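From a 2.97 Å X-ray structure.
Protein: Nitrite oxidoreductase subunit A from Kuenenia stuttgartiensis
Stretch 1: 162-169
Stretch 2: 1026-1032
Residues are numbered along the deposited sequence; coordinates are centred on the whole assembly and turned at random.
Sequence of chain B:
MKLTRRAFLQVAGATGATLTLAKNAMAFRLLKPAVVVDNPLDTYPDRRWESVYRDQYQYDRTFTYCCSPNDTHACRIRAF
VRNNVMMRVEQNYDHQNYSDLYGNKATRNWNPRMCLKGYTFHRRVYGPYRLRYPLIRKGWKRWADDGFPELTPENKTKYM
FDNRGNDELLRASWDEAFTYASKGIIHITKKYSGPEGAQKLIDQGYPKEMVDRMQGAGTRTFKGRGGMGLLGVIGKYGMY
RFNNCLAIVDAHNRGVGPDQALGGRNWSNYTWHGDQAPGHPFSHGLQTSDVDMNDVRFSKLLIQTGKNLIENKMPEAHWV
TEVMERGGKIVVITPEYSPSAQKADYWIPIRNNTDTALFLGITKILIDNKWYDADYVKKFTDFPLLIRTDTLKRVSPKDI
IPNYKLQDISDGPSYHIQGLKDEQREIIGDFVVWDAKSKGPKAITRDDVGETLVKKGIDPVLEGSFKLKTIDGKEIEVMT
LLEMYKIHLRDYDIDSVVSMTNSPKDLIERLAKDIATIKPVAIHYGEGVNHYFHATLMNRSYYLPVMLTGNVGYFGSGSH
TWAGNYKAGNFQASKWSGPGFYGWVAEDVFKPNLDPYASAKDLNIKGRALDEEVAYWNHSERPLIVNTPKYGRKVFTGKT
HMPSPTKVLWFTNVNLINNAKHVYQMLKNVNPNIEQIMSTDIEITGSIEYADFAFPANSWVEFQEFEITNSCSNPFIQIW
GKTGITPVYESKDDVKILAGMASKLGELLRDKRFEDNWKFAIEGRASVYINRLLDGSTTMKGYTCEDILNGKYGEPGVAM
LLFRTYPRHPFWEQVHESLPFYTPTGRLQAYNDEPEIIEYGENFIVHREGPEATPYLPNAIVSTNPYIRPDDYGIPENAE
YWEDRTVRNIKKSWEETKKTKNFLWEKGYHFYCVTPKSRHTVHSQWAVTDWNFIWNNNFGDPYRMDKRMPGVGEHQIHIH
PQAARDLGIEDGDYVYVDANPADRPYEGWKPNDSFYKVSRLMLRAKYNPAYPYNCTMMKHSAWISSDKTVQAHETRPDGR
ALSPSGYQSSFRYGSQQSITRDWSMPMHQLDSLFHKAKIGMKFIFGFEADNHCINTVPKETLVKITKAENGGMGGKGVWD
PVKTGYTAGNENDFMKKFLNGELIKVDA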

# COMPACT_ATOMS: atom_id res chain seq x y z
N ASP B 162 30.68 16.75 9.72
CA ASP B 162 29.60 17.21 10.58
C ASP B 162 28.41 17.70 9.77
O ASP B 162 27.26 17.55 10.21
CB ASP B 162 30.10 18.31 11.52
CG ASP B 162 30.63 19.52 10.77
OD1 ASP B 162 30.87 19.42 9.55
OD2 ASP B 162 30.79 20.58 11.40
N ASN B 163 28.66 18.30 8.61
CA ASN B 163 27.62 18.78 7.71
C ASN B 163 27.78 18.05 6.38
O ASN B 163 28.42 18.55 5.45
CB ASN B 163 27.70 20.30 7.54
CG ASN B 163 26.49 20.88 6.83
OD1 ASN B 163 25.57 20.15 6.46
ND2 ASN B 163 26.49 22.19 6.65
N ARG B 164 27.19 16.85 6.29
CA ARG B 164 27.20 16.07 5.06
C ARG B 164 26.01 16.35 4.16
O ARG B 164 25.97 15.83 3.04
CB ARG B 164 27.23 14.57 5.38
CG ARG B 164 28.58 14.00 5.79
CD ARG B 164 28.52 12.48 5.79
NE ARG B 164 29.80 11.85 6.09
CZ ARG B 164 30.15 11.40 7.29
NH1 ARG B 164 29.30 11.50 8.31
NH2 ARG B 164 31.34 10.84 7.48
N GLY B 165 25.05 17.14 4.62
CA GLY B 165 23.84 17.37 3.84
C GLY B 165 23.90 18.62 2.99
O GLY B 165 23.00 18.87 2.19
N ASN B 166 24.96 19.41 3.16
CA ASN B 166 25.21 20.58 2.33
C ASN B 166 26.44 20.41 1.46
O ASN B 166 26.90 21.38 0.85
CB ASN B 166 25.34 21.83 3.20
CG ASN B 166 24.04 22.19 3.89
OD1 ASN B 166 23.94 22.14 5.12
ND2 ASN B 166 23.03 22.56 3.10
N ASP B 167 26.99 19.20 1.38
CA ASP B 167 28.08 18.89 0.47
C ASP B 167 27.49 18.39 -0.85
O ASP B 167 26.27 18.36 -1.03
CB ASP B 167 29.03 17.88 1.10
CG ASP B 167 30.39 17.86 0.45
OD1 ASP B 167 30.60 18.61 -0.53
OD2 ASP B 167 31.26 17.10 0.92
N GLU B 168 28.35 17.97 -1.77
CA GLU B 168 27.91 17.57 -3.10
C GLU B 168 28.31 16.13 -3.38
O GLU B 168 29.42 15.70 -3.04
CB GLU B 168 28.50 18.49 -4.17
CG GLU B 168 27.95 18.24 -5.56
CD GLU B 168 28.51 19.21 -6.59
OE1 GLU B 168 29.35 20.05 -6.22
OE2 GLU B 168 28.10 19.12 -7.77
N LEU B 169 27.40 15.38 -3.99
CA LEU B 169 27.67 14.02 -4.43
C LEU B 169 28.09 14.06 -5.90
O LEU B 169 27.30 14.44 -6.77
CB LEU B 169 26.44 13.14 -4.24
CG LEU B 169 26.04 12.89 -2.78
CD1 LEU B 169 24.70 12.19 -2.70
CD2 LEU B 169 27.11 12.08 -2.07
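Stretch 2, residues 1026-1032: SDKTVQA

This is a small, largely polar contact in which the start of a helix that begins at Asp 1027 and continues beyond Ala 1032 rests on an irregular loop far away in sequence, held by one lysine that reaches along the loop to a backbone carbonyl. Ser 1026 occupies the N-cap position and keeps an extended conformation (phi/psi -110/179) before the chain turns into the helix. Ser 1026 N donates to Thr 1029 OG1 at 2.8 Å, a bond that ties the start of the turn together. Stretch 1 has no regular helix or strand; the helix axis leads away from it, so the N-terminal end faces the loop.

The nearest CA atoms across the contact are those of Gly 165 and Asp 1027, 5.4 Å apart. Asp 1027 points toward the loop, and its OD2 packs 3.4 Å from Gly 165 CA. Glycine suits this place because a CB here would fall 2.4 Å from Asp 1027 OD2, a clash.

Lys 1028 has the largest area covered by the loop. Its CA-to-CB bond points sideways, but an m chi1 followed by three t angles extends the chain along stretch 1. Lys 1028 CG lies 3.3 Å from Gly 165 O, CE of the same lysine is 4.2 Å from Asn 166 CA, and its NZ donates a very short 2.5 Å hydrogen bond to Asp 167 O. A long side chain with a cationic end can thus pack its methylenes against the loop and still satisfy a carbonyl. The CA-to-CB bond of Asp 167 points away.

Asn 166 starts sideways, but its end comes nearer, bringing the amide beside the helix. Asn 166 OD1 lies 3.4 Å from Asp 1027 OD2, two acceptors without a hydrogen bond. Gln 1031 points toward the loop; Gln 1031 OE1 approaches Asn 166 ND2 to 2.4 Å, but the angle is too poor for a hydrogen bond.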

# COMPACT_ATOMS: atom_id res chain seq x y z
N SER B 1026 15.79 16.49 4.58
CA SER B 1026 17.22 16.71 4.63
C SER B 1026 17.50 18.20 4.56
O SER B 1026 16.59 19.03 4.47
CB SER B 1026 17.92 15.96 3.49
OG SER B 1026 17.61 16.53 2.23
N ASP B 1027 18.79 18.55 4.62
CA ASP B 1027 19.17 19.96 4.50
C ASP B 1027 18.70 20.54 3.18
O ASP B 1027 17.98 21.54 3.15
CB ASP B 1027 20.69 20.10 4.64
CG ASP B 1027 21.17 19.85 6.05
OD1 ASP B 1027 20.42 20.15 7.01
OD2 ASP B 1027 22.31 19.35 6.21
N LYS B 1028 19.06 19.89 2.07
CA LYS B 1028 18.78 20.45 0.75
C LYS B 1028 17.29 20.49 0.43
O LYS B 1028 16.84 21.41 -0.27
CB LYS B 1028 19.53 19.66 -0.32
CG LYS B 1028 21.03 19.82 -0.23
CD LYS B 1028 21.75 18.94 -1.23
CE LYS B 1028 23.25 19.07 -1.07
NZ LYS B 1028 23.99 18.16 -1.97
N THR B 1029 16.52 19.51 0.91
CA THR B 1029 15.08 19.55 0.67
C THR B 1029 14.45 20.74 1.38
O THR B 1029 13.54 21.38 0.84
CB THR B 1029 14.43 18.24 1.11
OG1 THR B 1029 14.68 18.02 2.50
CG2 THR B 1029 14.97 17.07 0.30
N VAL B 1030 14.92 21.04 2.59
CA VAL B 1030 14.44 22.22 3.30
C VAL B 1030 14.88 23.49 2.59
O VAL B 1030 14.10 24.44 2.46
CB VAL B 1030 14.91 22.19 4.77
CG1 VAL B 1030 14.56 23.50 5.47
CG2 VAL B 1030 14.28 21.01 5.50
N GLN B 1031 16.13 23.54 2.11
CA GLN B 1031 16.58 24.71 1.35
C GLN B 1031 15.73 24.93 0.11
O GLN B 1031 15.41 26.07 -0.23
CB GLN B 1031 18.05 24.58 0.93
CG GLN B 1031 19.04 24.11 1.98
CD GLN B 1031 20.46 24.16 1.45
OE1 GLN B 1031 21.42 24.14 2.22
NE2 GLN B 1031 20.60 24.25 0.13
N ALA B 1032 15.37 23.84 -0.57
CA ALA B 1032 14.62 23.96 -1.82
C ALA B 1032 13.15 24.25 -1.55
O ALA B 1032 12.51 24.98 -2.32
CB ALA B 1032 14.77 22.69 -2.65